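Local coordinates for protein endo-1,3-beta-glucanase, family GH16 (Zobellia galactanivorans, PDB 4BPZ) that probably hydrolyses internal beta-1,3 linkages of laminarin through this calcium-binding GH16 catalytic domain, at residues 53-58 and 67-72; 48-53 and 82-87; 105-110 and 243-248. The protein carries 1 engineered substitution. One frame throughout, in Å; residues are numbered along the deposited sequence.

How the contacts relate
Contact 2 is the buried one, and contact 1 lies at the surface, joined to it through the shared Arg53. Contact 3 is partly buried, and its nearest atoms lie about 6 Å from contact 2. Strand 63-75 of contact 1 lies between strand 82-93 of contact 2 and strand 244-255 of contact 3. Contacts 1 and 2 touch through Glu71 and Thr83, and through Asn56 and Thr51. Contacts 1 and 3 touch through backbone bonds of Ala68 and Lys70. Chemistry follows place. Contact 1 relies on arginines and charge, contact 2 on parallel strand pairing and an aromatic ring, and contact 3 on a carboxylate and a lysine holding a loop.

Contact 1. Residues 53-58 and 67-72; sequences RSENSF and RAIKEK
Arg53, in the turn leading into the hairpin of strands 57-60 and 63-75, meets Glu71 of the second strand tip to tip at the surface of the GH16 beta-sandwich. The grip is end-on. Arg53 NH1 bonds Glu71 OE2 at 2.8 Å, and Arg53 NH2 bonds Glu71 OE1 at 2.9 Å. Both oxygens are used on their syn sides, and the two planes stand 36° apart.

Arg67 makes a second, side-on grip. Its NE donates to Glu55 O at 2.8 Å in a nearly straight bond, and NH2 reaches the same oxygen at 3.3 Å. Both come from one face of that carbonyl. Phe58 CE1 lies over the centre of the Arg67 guanidinium, 3.3 Å from Arg67 CZ. The side chains cross at about a right angle, but the flat groups are only 29° apart. An alanine in place of Arg67 would probably leave Glu55 O without its two side-chain donors and open a gap beside the Phe58 ring.

The backbones join where Arg67 N donates to Asn56 O. The amide of Asn56 returns a bond, ND2 to Arg67 O at 3.0 Å. Ile69 CD1 packs against Glu55 CB and Asn56 ND2.

A second shell sets these groups. Asn56 OD1 accepts from Arg53 NH2 and is also bonded to Thr51 OG1. Thr83 OG1 pairs with both Glu71 OE1 and Asn56 ND2. Glu55 OE2 adds a long ion pair to Arg53, so the three form a small network. The turn is tied from within, as Arg53 O accepts from the backbone N of Asn56 and Ser57. Arg53 bends at chi3 (-63°), which turns NE toward Thr51 OG1. One face of the Arg53 guanidinium carries Glu55 CB, 3.6 Å above the plane and offset toward the rim.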
loop_
_atom_site.group_PDB
_atom_site.type_symbol
_atom_site.label_atom_id
_atom_site.label_comp_id
_atom_site.label_asym_id
_atom_site.label_seq_id
_atom_site.Cartn_x
_atom_site.Cartn_y
_atom_site.Cartn_z
ATOM N N ARG A 53 -6.361 12.651 -10.116
ATOM C CA ARG A 53 -6.274 14.081 -10.165
ATOM C C ARG A 53 -5.233 14.638 -9.274
ATOM O O ARG A 53 -4.840 14.033 -8.252
ATOM C CB ARG A 53 -7.632 14.713 -9.795
ATOM C CG ARG A 53 -8.829 14.214 -10.570
ATOM C CD ARG A 53 -10.063 14.815 -9.979
ATOM N NE ARG A 53 -10.177 14.349 -8.597
ATOM C CZ ARG A 53 -10.857 14.957 -7.624
ATOM N NH1 ARG A 53 -11.635 15.994 -7.851
ATOM N NH2 ARG A 53 -10.744 14.526 -6.368
ATOM N N SER A 54 -4.791 15.854 -9.563
ATOM C CA SER A 54 -3.882 16.569 -8.630
ATOM C C SER A 54 -4.466 16.867 -7.287
ATOM O O SER A 54 -3.701 17.019 -6.333
ATOM C CB SER A 54 -3.341 17.899 -9.164
ATOM O OG SER A 54 -2.431 17.636 -10.193
ATOM N N GLU A 55 -5.802 16.814 -7.152
ATOM C CA GLU A 55 -6.371 16.906 -5.800
ATOM C C GLU A 55 -5.784 15.823 -4.919
ATOM O O GLU A 55 -5.577 16.062 -3.702
ATOM C CB GLU A 55 -7.869 16.657 -5.874
ATOM C CG GLU A 55 -8.723 17.890 -6.129
ATOM C CD GLU A 55 -8.782 18.340 -7.567
ATOM O OE1 GLU A 55 -8.134 17.763 -8.452
ATOM O OE2 GLU A 55 -9.538 19.338 -7.821
ATOM N N ASN A 56 -5.615 14.604 -5.436
ATOM C CA ASN A 56 -5.282 13.478 -4.590
ATOM C C ASN A 56 -3.912 12.954 -4.634
ATOM O O ASN A 56 -3.551 12.135 -3.793
ATOM C CB ASN A 56 -6.318 12.334 -4.838
ATOM C CG ASN A 56 -7.750 12.772 -4.708
ATOM O OD1 ASN A 56 -8.520 12.758 -5.675
ATOM N ND2 ASN A 56 -8.159 13.207 -3.492
ATOM N N SER A 57 -3.054 13.433 -5.571
ATOM C CA SER A 57 -1.673 13.050 -5.545
ATOM C C SER A 57 -0.903 14.024 -6.328
ATOM O O SER A 57 -1.352 14.564 -7.366
ATOM C CB SER A 57 -1.422 11.620 -6.009
ATOM O OG SER A 57 -1.844 11.490 -7.363
ATOM N N PHE A 58 0.337 14.264 -5.886
ATOM C CA PHE A 58 1.192 15.284 -6.549
ATOM C C PHE A 58 2.601 15.122 -5.987
ATOM O O PHE A 58 2.787 14.644 -4.809
ATOM C CB PHE A 58 0.663 16.744 -6.337
ATOM C CG PHE A 58 0.439 17.073 -4.897
ATOM C CD1 PHE A 58 -0.698 16.664 -4.207
ATOM C CD2 PHE A 58 1.357 17.854 -4.182
ATOM C CE1 PHE A 58 -0.923 17.012 -2.881
ATOM C CE2 PHE A 58 1.094 18.271 -2.884
ATOM C CZ PHE A 58 -0.047 17.803 -2.207
ATOM N N ARG A 67 -3.258 12.566 -1.018
ATOM C CA ARG A 67 -4.134 13.442 -0.197
ATOM C C ARG A 67 -5.525 12.931 -0.287
ATOM O O ARG A 67 -6.112 12.809 -1.376
ATOM C CB ARG A 67 -3.973 14.868 -0.723
ATOM C CG ARG A 67 -4.926 15.863 0.001
ATOM C CD ARG A 67 -4.555 17.301 -0.210
ATOM N NE ARG A 67 -4.468 17.616 -1.644
ATOM C CZ ARG A 67 -3.728 18.598 -2.181
ATOM N NH1 ARG A 67 -3.046 19.431 -1.377
ATOM N NH2 ARG A 67 -3.676 18.700 -3.505
ATOM N N ALA A 68 -6.102 12.629 0.894
ATOM C CA ALA A 68 -7.506 12.249 1.019
ATOM C C ALA A 68 -8.307 13.503 1.363
ATOM O O ALA A 68 -7.854 14.314 2.190
ATOM C CB ALA A 68 -7.659 11.233 2.106
ATOM N N ILE A 69 -9.493 13.633 0.809
ATOM C CA ILE A 69 -10.297 14.878 0.920
ATOM C C ILE A 69 -11.731 14.505 1.108
ATOM O O ILE A 69 -12.266 13.608 0.458
ATOM C CB ILE A 69 -10.191 15.733 -0.340
ATOM C CG1 ILE A 69 -8.762 15.984 -0.788
ATOM C CG2 ILE A 69 -10.917 17.050 -0.151
ATOM C CD1 ILE A 69 -8.623 16.683 -2.113
ATOM N N LYS A 70 -12.425 15.210 2.033
ATOM C CA LYS A 70 -13.900 15.110 2.089
ATOM C C LYS A 70 -14.430 15.936 0.938
ATOM O O LYS A 70 -14.291 17.200 0.894
ATOM C CB LYS A 70 -14.410 15.646 3.439
ATOM C CG LYS A 70 -15.931 15.472 3.575
ATOM C CD LYS A 70 -16.375 15.811 4.967
ATOM C CE LYS A 70 -17.845 15.434 5.137
ATOM N NZ LYS A 70 -18.227 15.708 6.556
ATOM N N GLU A 71 -15.055 15.271 -0.020
ATOM C CA GLU A 71 -15.404 15.852 -1.326
ATOM C C GLU A 71 -16.381 14.893 -1.943
ATOM O O GLU A 71 -16.095 13.681 -2.087
ATOM C CB GLU A 71 -14.073 15.884 -2.225
ATOM C CG GLU A 71 -14.365 16.257 -3.630
ATOM C CD GLU A 71 -13.190 16.190 -4.561
ATOM O OE1 GLU A 71 -12.055 15.797 -4.172
ATOM O OE2 GLU A 71 -13.395 16.604 -5.745
ATOM N N LYS A 72 -17.536 15.379 -2.395
ATOM C CA LYS A 72 -18.479 14.508 -3.142
ATOM C C LYS A 72 -17.845 14.228 -4.527
ATOM O O LYS A 72 -17.452 15.174 -5.222
ATOM C CB LYS A 72 -19.872 15.163 -3.326
ATOM C CG LYS A 72 -20.576 15.347 -1.983
ATOM C CD LYS A 72 -21.249 14.061 -1.528
ATOM C CE LYS A 72 -22.178 14.423 -0.369
ATOM N NZ LYS A 72 -22.797 13.296 0.376
#

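Contact 2. Residues 48-53 and 82-87; sequences QHYTNR and YTSARL
Tyr50 and Arg86 carry the side-chain packing here, while strands 48-50 and 82-84 pair in parallel.

His49 N donates to Tyr82 O, Ser84 N to His49 O, and Thr51 N to Ser84 O, each at 2.9 Å. His49 is paired with Thr83 and Tyr50 with Ser84. The short strands run 34° apart.

The apolar contacts centre on the Tyr50 ring. Arg86 CB makes a CH-pi contact over its face, 3.5 Å from the centroid and 9° off the normal. Arg86 CG is anti to the backbone N (chi1 177°), and the chain runs on extended to NE, which lets CD reach Tyr50 CE2 at 3.5 Å. Gln48 CG lies over the opposite face, offset toward the rim. The ring is therefore held between two aliphatic segments. Ser84 CB approaches Tyr50 CE1, and Trp42 adds an edge-to-face contact.

Polar links extend the pairing. One water bonds Tyr50 OH at 2.6 Å and has a weak bond from Arg86 NH1. A second accepts from Arg86 N and may donate to Thr51 O. Thr51 OG1 takes the backbone N of Arg53, an ST turn, and also Arg53 NE at 3.0 Å, in the guanidinium plane. It is hydrogen-bonded to Asn56 OD1 too. Arg53 NH2 lies 3.6 Å from Thr83 CB, the side chains crossing at about a right angle, while Thr83 OG1 is bonded to Glu71.

Glu123 forms a salt bridge with Arg86 NH2, and Gln33 receives its NE. NH2 also makes a weak hydrogen bond to a bound glucose unit. The parallel pairing of strand 48-50 with 82-93 thus places Arg86 in the glycan-binding cleft of the GH16 beta-sandwich.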
loop_
_atom_site.group_PDB
_atom_site.type_symbol
_atom_site.label_atom_id
_atom_site.label_comp_id
_atom_site.label_asym_id
_atom_site.label_seq_id
_atom_site.Cartn_x
_atom_site.Cartn_y
_atom_site.Cartn_z
ATOM N N GLN A 48 -14.167 5.946 0.174
ATOM C CA GLN A 48 -13.565 6.821 -0.829
ATOM C C GLN A 48 -13.791 6.338 -2.253
ATOM O O GLN A 48 -13.920 5.114 -2.516
ATOM C CB GLN A 48 -12.062 7.067 -0.637
ATOM C CG GLN A 48 -11.144 5.901 -1.076
ATOM C CD GLN A 48 -11.323 4.642 -0.308
ATOM O OE1 GLN A 48 -11.180 3.516 -0.887
ATOM N NE2 GLN A 48 -11.597 4.701 0.933
ATOM N N HIS A 49 -13.685 7.265 -3.205
ATOM C CA HIS A 49 -13.221 6.980 -4.562
ATOM C C HIS A 49 -11.757 7.326 -4.682
ATOM O O HIS A 49 -11.252 8.219 -4.025
ATOM C CB HIS A 49 -13.988 7.785 -5.604
ATOM C CG HIS A 49 -15.252 7.122 -6.078
ATOM N ND1 HIS A 49 -15.287 5.870 -6.516
ATOM C CD2 HIS A 49 -16.543 7.624 -6.191
ATOM C CE1 HIS A 49 -16.554 5.572 -6.857
ATOM N NE2 HIS A 49 -17.297 6.653 -6.674
ATOM N N TYR A 50 -11.102 6.587 -5.562
ATOM C CA TYR A 50 -9.717 6.878 -5.942
ATOM C C TYR A 50 -9.682 7.564 -7.302
ATOM O O TYR A 50 -10.437 7.212 -8.181
ATOM C CB TYR A 50 -8.889 5.587 -5.946
ATOM C CG TYR A 50 -8.624 5.040 -4.562
ATOM C CD1 TYR A 50 -7.971 5.812 -3.597
ATOM C CD2 TYR A 50 -8.954 3.725 -4.225
ATOM C CE1 TYR A 50 -7.668 5.306 -2.350
ATOM C CE2 TYR A 50 -8.661 3.207 -2.980
ATOM C CZ TYR A 50 -8.003 3.996 -2.046
ATOM O OH TYR A 50 -7.672 3.494 -0.803
ATOM N N THR A 51 -8.839 8.597 -7.428
ATOM C CA THR A 51 -8.798 9.401 -8.679
ATOM C C THR A 51 -7.353 9.576 -9.036
ATOM O O THR A 51 -6.426 9.395 -8.241
ATOM C CB THR A 51 -9.530 10.755 -8.577
ATOM O OG1 THR A 51 -8.622 11.796 -8.188
ATOM C CG2 THR A 51 -10.764 10.689 -7.737
ATOM N N ASN A 52 -7.147 10.041 -10.301
ATOM C CA ASN A 52 -5.791 10.363 -10.735
ATOM C C ASN A 52 -5.541 11.853 -10.816
ATOM O O ASN A 52 -4.609 12.297 -11.471
ATOM C CB ASN A 52 -5.392 9.665 -12.053
ATOM C CG ASN A 52 -6.018 10.271 -13.271
ATOM O OD1 ASN A 52 -5.532 9.979 -14.450
ATOM N ND2 ASN A 52 -6.949 11.074 -13.148
ATOM N N ARG A 53 -6.361 12.651 -10.116
ATOM C CA ARG A 53 -6.274 14.081 -10.165
ATOM C C ARG A 53 -5.233 14.638 -9.274
ATOM O O ARG A 53 -4.840 14.033 -8.252
ATOM C CB ARG A 53 -7.632 14.713 -9.795
ATOM C CG ARG A 53 -8.829 14.214 -10.570
ATOM C CD ARG A 53 -10.063 14.815 -9.979
ATOM N NE ARG A 53 -10.177 14.349 -8.597
ATOM C CZ ARG A 53 -10.857 14.957 -7.624
ATOM N NH1 ARG A 53 -11.635 15.994 -7.851
ATOM N NH2 ARG A 53 -10.744 14.526 -6.368
ATOM N N TYR A 82 -15.661 10.985 -0.145
ATOM C CA TYR A 82 -14.249 11.223 0.003
ATOM C C TYR A 82 -13.560 10.856 -1.283
ATOM O O TYR A 82 -13.986 9.906 -1.962
ATOM C CB TYR A 82 -13.606 10.409 1.157
ATOM C CG TYR A 82 -14.304 10.658 2.479
ATOM C CD1 TYR A 82 -15.432 9.876 2.831
ATOM C CD2 TYR A 82 -13.933 11.683 3.312
ATOM C CE1 TYR A 82 -16.165 10.163 3.998
ATOM C CE2 TYR A 82 -14.627 11.985 4.514
ATOM C CZ TYR A 82 -15.719 11.205 4.828
ATOM O OH TYR A 82 -16.410 11.520 5.968
ATOM N N THR A 83 -12.443 11.493 -1.541
ATOM C CA THR A 83 -11.533 11.099 -2.659
ATOM C C THR A 83 -10.149 10.908 -2.125
ATOM O O THR A 83 -9.740 11.500 -1.087
ATOM C CB THR A 83 -11.536 12.227 -3.764
ATOM O OG1 THR A 83 -11.049 13.412 -3.176
ATOM C CG2 THR A 83 -12.866 12.400 -4.388
ATOM N N SER A 84 -9.363 10.075 -2.803
ATOM C CA SER A 84 -7.989 9.796 -2.442
ATOM C C SER A 84 -7.281 9.268 -3.707
ATOM O O SER A 84 -7.832 9.376 -4.806
ATOM C CB SER A 84 -7.964 8.826 -1.269
ATOM O OG SER A 84 -6.675 8.651 -0.787
ATOM N N ALA A 85 -6.096 8.698 -3.519
ATOM C CA ALA A 85 -5.390 8.053 -4.634
ATOM C C ALA A 85 -4.882 6.704 -4.163
ATOM O O ALA A 85 -4.587 6.473 -2.989
ATOM C CB ALA A 85 -4.252 8.900 -5.148
ATOM N N ARG A 86 -4.788 5.810 -5.162
ATOM C CA ARG A 86 -4.300 4.426 -4.994
ATOM C C ARG A 86 -3.321 4.169 -6.181
ATOM O O ARG A 86 -3.794 3.994 -7.312
ATOM C CB ARG A 86 -5.466 3.420 -4.969
ATOM C CG ARG A 86 -5.049 1.978 -4.868
ATOM C CD ARG A 86 -6.267 1.158 -4.507
ATOM N NE ARG A 86 -6.007 -0.309 -4.612
ATOM C CZ ARG A 86 -6.509 -1.210 -3.773
ATOM N NH1 ARG A 86 -7.059 -0.889 -2.627
ATOM N NH2 ARG A 86 -6.366 -2.515 -4.103
ATOM N N LEU A 87 -2.061 4.165 -5.897
ATOM C CA LEU A 87 -0.989 3.971 -6.899
ATOM C C LEU A 87 -0.542 2.526 -6.869
ATOM O O LEU A 87 -0.593 1.866 -5.823
ATOM C CB LEU A 87 0.201 4.824 -6.600
ATOM C CG LEU A 87 -0.015 6.316 -6.497
ATOM C CD1 LEU A 87 1.306 7.036 -6.222
ATOM C CD2 LEU A 87 -0.673 6.854 -7.722
HETATM O O HOH W 1 -8.135 0.916 -0.620
HETATM O O HOH W 2 -5.851 6.596 -7.751
#

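Contact 3. Residues 105-110 and 243-248; sequences PSKKGT and TDDIFE
Pro105, Ser106 and Lys107 of a loop dock on Asp245 and its neighbours in strand 244-255, at the partly buried margin of the GH16 sandwich. The loop joins strands 96-103 and 110-118, and it meets the start of its partner strand. A type II turn from Lys107 to Thr110 shapes the loop. Gly109 occupies it with a positive phi of 96°, where a side chain would press on the preceding carbonyl oxygen. Thr110 OG1 closes the turn with a bond to Lys107 O at 2.7 Å.

Asp245 is the central residue. Its CG is anti to the backbone N (chi1 -151°), which carries the carboxylate carbon toward the loop backbone. OD2 accepts from Lys107 N at 2.9 Å, met nearly along its C-O axis. The backbone N of Ser106 is equally near that oxygen. Pro105 CB lies 3.2 Å from Asp245 OD2, and the CB and CG of Lys107 also pack against this oxygen. A water donates to Asp245 OD1 and accepts from Ser106 N, so OD2 bonds the loop directly and OD1 reaches it through water.

Lys107 runs out fully extended beyond CG. Its NZ donates to Asp244 O at 2.9 Å, and a second water joins NZ to Thr243 N. Apolar packing is modest: Pro105 CD meets Phe247 CB at 3.9 Å. Ile228 and Pro112 each touch both residues.

The charged groups of Lys107 and Asp245 do not meet, since NZ stays 5.2 Å from Asp245 OD1. The carboxylate is instead bonded by a backbone N-H and the ammonium by a backbone carbonyl, so both charges are probably offset mainly by main-chain dipoles and water rather than by each other.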
loop_
_atom_site.group_PDB
_atom_site.type_symbol
_atom_site.label_atom_id
_atom_site.label_comp_id
_atom_site.label_asym_id
_atom_site.label_seq_id
_atom_site.Cartn_x
_atom_site.Cartn_y
_atom_site.Cartn_z
ATOM N N PRO A 105 -0.559 10.080 7.634
ATOM C CA PRO A 105 -1.632 11.011 8.025
ATOM C C PRO A 105 -1.841 10.969 9.533
ATOM O O PRO A 105 -1.817 9.901 10.166
ATOM C CB PRO A 105 -2.853 10.456 7.254
ATOM C CG PRO A 105 -2.297 9.536 6.227
ATOM C CD PRO A 105 -0.944 9.095 6.619
ATOM N N SER A 106 -2.149 12.123 10.108
ATOM C CA SER A 106 -2.458 12.183 11.558
ATOM C C SER A 106 -3.912 12.068 11.890
ATOM O O SER A 106 -4.213 11.823 13.074
ATOM C CB SER A 106 -1.967 13.571 12.131
ATOM O OG SER A 106 -2.665 14.616 11.524
ATOM N N LYS A 107 -4.824 12.299 10.948
ATOM C CA LYS A 107 -6.199 12.499 11.299
ATOM C C LYS A 107 -6.947 11.212 11.467
ATOM O O LYS A 107 -6.751 10.190 10.788
ATOM C CB LYS A 107 -6.921 13.381 10.285
ATOM C CG LYS A 107 -6.384 14.840 10.355
ATOM C CD LYS A 107 -7.052 15.767 9.369
ATOM C CE LYS A 107 -6.495 17.197 9.503
ATOM N NZ LYS A 107 -7.152 18.095 8.515
ATOM N N LYS A 108 -7.946 11.261 12.366
ATOM C CA LYS A 108 -8.825 10.149 12.580
ATOM C C LYS A 108 -9.605 9.802 11.314
ATOM O O LYS A 108 -10.020 10.717 10.615
ATOM C CB LYS A 108 -9.814 10.482 13.753
ATOM C CG LYS A 108 -10.692 9.339 14.181
ATOM C CD LYS A 108 -11.402 9.721 15.513
ATOM C CE LYS A 108 -12.377 8.582 15.795
ATOM N NZ LYS A 108 -12.980 8.559 17.167
ATOM N N GLY A 109 -9.830 8.513 11.090
ATOM C CA GLY A 109 -10.561 8.057 9.929
ATOM C C GLY A 109 -9.705 7.633 8.733
ATOM O O GLY A 109 -10.236 7.017 7.811
ATOM N N THR A 110 -8.437 8.030 8.733
ATOM C CA THR A 110 -7.532 7.724 7.638
ATOM C C THR A 110 -6.888 6.346 7.839
ATOM O O THR A 110 -6.562 5.917 8.960
ATOM C CB THR A 110 -6.441 8.802 7.536
ATOM O OG1 THR A 110 -5.658 8.797 8.755
ATOM C CG2 THR A 110 -6.950 10.178 7.259
ATOM N N THR A 243 -11.431 17.522 6.857
ATOM C CA THR A 243 -11.224 18.285 5.630
ATOM C C THR A 243 -10.368 17.502 4.631
ATOM O O THR A 243 -10.863 17.042 3.603
ATOM C CB THR A 243 -10.555 19.642 5.914
ATOM O OG1 THR A 243 -9.420 19.449 6.767
ATOM C CG2 THR A 243 -11.536 20.588 6.589
ATOM N N ASP A 244 -9.084 17.357 4.945
ATOM C CA ASP A 244 -8.149 16.632 4.096
ATOM C C ASP A 244 -6.975 16.195 4.935
ATOM O O ASP A 244 -6.748 16.682 6.053
ATOM C CB ASP A 244 -7.749 17.470 2.892
ATOM C CG ASP A 244 -7.344 18.870 3.318
ATOM O OD1 ASP A 244 -6.341 19.050 3.969
ATOM O OD2 ASP A 244 -8.175 19.847 3.013
ATOM N N ASP A 245 -6.171 15.247 4.427
ATOM C CA ASP A 245 -4.925 14.864 5.091
ATOM C C ASP A 245 -3.995 14.245 4.082
ATOM O O ASP A 245 -4.460 13.743 3.021
ATOM C CB ASP A 245 -5.143 13.888 6.247
ATOM C CG ASP A 245 -4.112 13.996 7.325
ATOM O OD1 ASP A 245 -3.220 14.873 7.262
ATOM O OD2 ASP A 245 -4.185 13.176 8.265
ATOM N N ILE A 246 -2.713 14.225 4.387
ATOM C CA ILE A 246 -1.652 13.788 3.505
ATOM C C ILE A 246 -0.845 12.636 4.057
ATOM O O ILE A 246 -0.522 12.579 5.213
ATOM C CB ILE A 246 -0.728 14.997 3.144
ATOM C CG1 ILE A 246 -1.412 15.897 2.104
ATOM C CG2 ILE A 246 0.660 14.575 2.662
ATOM C CD1 ILE A 246 -0.746 17.285 1.913
ATOM N N PHE A 247 -0.455 11.748 3.136
ATOM C CA PHE A 247 0.564 10.685 3.311
ATOM C C PHE A 247 1.747 11.101 2.448
ATOM O O PHE A 247 1.567 11.239 1.232
ATOM C CB PHE A 247 -0.094 9.415 2.792
ATOM C CG PHE A 247 0.677 8.117 2.879
ATOM C CD1 PHE A 247 1.852 7.962 3.589
ATOM C CD2 PHE A 247 0.166 7.010 2.196
ATOM C CE1 PHE A 247 2.506 6.733 3.604
ATOM C CE2 PHE A 247 0.804 5.803 2.222
ATOM C CZ PHE A 247 1.945 5.666 2.947
ATOM N N GLU A 248 2.861 11.430 3.050
ATOM C CA GLU A 248 3.983 12.023 2.363
ATOM C C GLU A 248 5.118 11.015 2.288
ATOM O O GLU A 248 5.595 10.507 3.300
ATOM C CB GLU A 248 4.448 13.266 3.114
ATOM C CG GLU A 248 5.514 13.977 2.346
ATOM C CD GLU A 248 6.025 15.253 2.979
ATOM O OE1 GLU A 248 5.814 15.443 4.182
ATOM O OE2 GLU A 248 6.660 16.048 2.275
HETATM O O HOH W 3 -1.377 15.020 9.120
HETATM O O HOH W 4 -9.817 17.868 9.334
#